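Local structure of citrate synthase (Metallosphaera sedula, 6ABW) at residues A[144-147]-A[148-152]. The protein probably catalyses the condensation of acetyl-CoA with oxaloacetate and water to give citrate and free CoA, a step of the tricarboxylic acid cycle. Residues are numbered along the deposited sequence; the frame is centred on the assembly and turned at random.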
# COMPACT_ATOMS: atom_id res chain seq x y z
N ALA A 144 -12.90 -4.43 -15.08
CA ALA A 144 -14.15 -4.63 -15.78
C ALA A 144 -15.31 -4.70 -14.75
O ALA A 144 -16.36 -4.09 -14.96
CB ALA A 144 -14.06 -5.93 -16.62
N ASN A 145 -15.07 -5.35 -13.63
CA ASN A 145 -16.07 -5.53 -12.59
C ASN A 145 -16.30 -4.30 -11.72
O ASN A 145 -17.38 -4.06 -11.24
CB ASN A 145 -15.84 -6.82 -11.85
CG ASN A 145 -16.31 -8.00 -12.70
OD1 ASN A 145 -17.51 -8.12 -12.97
ND2 ASN A 145 -15.35 -8.73 -13.28
N VAL A 146 -15.24 -3.46 -11.58
CA VAL A 146 -15.38 -2.18 -10.93
C VAL A 146 -16.33 -1.29 -11.74
O VAL A 146 -17.25 -0.66 -11.22
CB VAL A 146 -13.98 -1.54 -10.69
CG1 VAL A 146 -14.07 -0.04 -10.34
CG2 VAL A 146 -13.24 -2.26 -9.57
N LEU A 147 -16.16 -1.28 -13.05
CA LEU A 147 -17.06 -0.51 -13.90
C LEU A 147 -18.49 -1.02 -13.74
O LEU A 147 -19.47 -0.21 -13.57
CB LEU A 147 -16.59 -0.57 -15.37
CG LEU A 147 -17.72 -0.17 -16.37
CD1 LEU A 147 -17.99 1.29 -16.23
CD2 LEU A 147 -17.27 -0.57 -17.77
N ARG A 148 -18.61 -2.34 -13.82
CA ARG A 148 -19.93 -2.93 -13.84
C ARG A 148 -20.68 -2.78 -12.48
O ARG A 148 -21.87 -2.45 -12.42
CB ARG A 148 -19.83 -4.35 -14.34
CG ARG A 148 -19.52 -4.39 -15.83
CD ARG A 148 -19.32 -5.81 -16.31
NE ARG A 148 -20.59 -6.53 -16.42
CZ ARG A 148 -21.43 -6.45 -17.45
NH1 ARG A 148 -22.56 -7.11 -17.39
NH2 ARG A 148 -21.20 -5.66 -18.51
N ALA A 149 -19.97 -2.93 -11.38
CA ALA A 149 -20.51 -2.56 -10.08
C ALA A 149 -21.00 -1.16 -9.96
O ALA A 149 -22.10 -0.90 -9.45
CB ALA A 149 -19.57 -2.90 -8.96
N LYS A 150 -20.18 -0.22 -10.42
CA LYS A 150 -20.54 1.19 -10.31
C LYS A 150 -21.77 1.52 -11.20
O LYS A 150 -22.59 2.35 -10.81
CB LYS A 150 -19.35 2.08 -10.61
CG LYS A 150 -18.33 2.07 -9.48
CD LYS A 150 -17.09 2.93 -9.82
CE LYS A 150 -17.34 4.43 -9.72
NZ LYS A 150 -17.87 4.98 -8.44
N GLU A 151 -21.91 0.82 -12.29
CA GLU A 151 -23.01 0.98 -13.21
C GLU A 151 -24.26 0.14 -12.78
O GLU A 151 -25.32 0.32 -13.36
CB GLU A 151 -22.59 0.56 -14.59
CG GLU A 151 -21.54 1.37 -15.34
CD GLU A 151 -21.99 2.75 -15.86
OE1 GLU A 151 -22.20 3.72 -15.05
OE2 GLU A 151 -22.04 2.87 -17.13
N GLY A 152 -24.13 -0.76 -11.80
CA GLY A 152 -25.24 -1.59 -11.29
C GLY A 152 -25.58 -2.69 -12.26
O GLY A 152 -26.72 -3.08 -12.34
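Leu147 and Glu151, one helical turn apart, make the closest side-chain meeting across this last stretch of helix 128-151: CD1 of Leu147 lies 3.7 Å from CG of Glu151, the two chains crossing at a slant. The leucine reaches it because its CG stands anti to the backbone N (chi1 162°), and the leucine side chain also packs on Pro338, Ser172 and Phe173, a place suited to a bulky apolar residue. Glu151 turns its CG to the leucine methyl, the same carbon lying 3.1 Å from Leu147 O, and its OE1 hydrogen-bonds to the hydroxyl of Tyr340.

Beneath the side chains run four successive i to i+4 backbone hydrogen bonds. The straightest joins Ala149 N to Asn145 O at 2.8 Å, with an angle of 170° at the hydrogen; the last, from Glu151 N to Leu147 O (2.9 Å), is more bent, at 144°. The buried flank is tight: Ala144 sits against Phe168 and Ser172, Ala149 against Ile95 and Tyr96, and a methyl group lets neighbouring helices come close. Val146 sets a branched apolar side chain against helix 104-119. Arg148 and Asn145 are buried, their polar ends hydrogen-bonded to carbonyls: the arginine's long stem passes Ala144 O, then bends toward Lys154 and Ser172, while the asparagine's NH2 can serve both Thr141 and Ala156.

Toward the end of the helix the packing gives way to solvent. Partly exposed Lys150 lays its apolar stem by Val146 O and carries its ammonium to a hydrogen bond with Ser102 O and cation-pi contact with Tyr340; Glu151 and Gly152 are exposed. Gly152 takes a positive phi, readily adopted without a side chain, with two backbone hydrogen bonds reaching back into the last turn, one from Gly152 N to Ala149 O. This reversal is a Schellman motif, a classic C-terminal cap, here within the mainly helical citrate synthase fold.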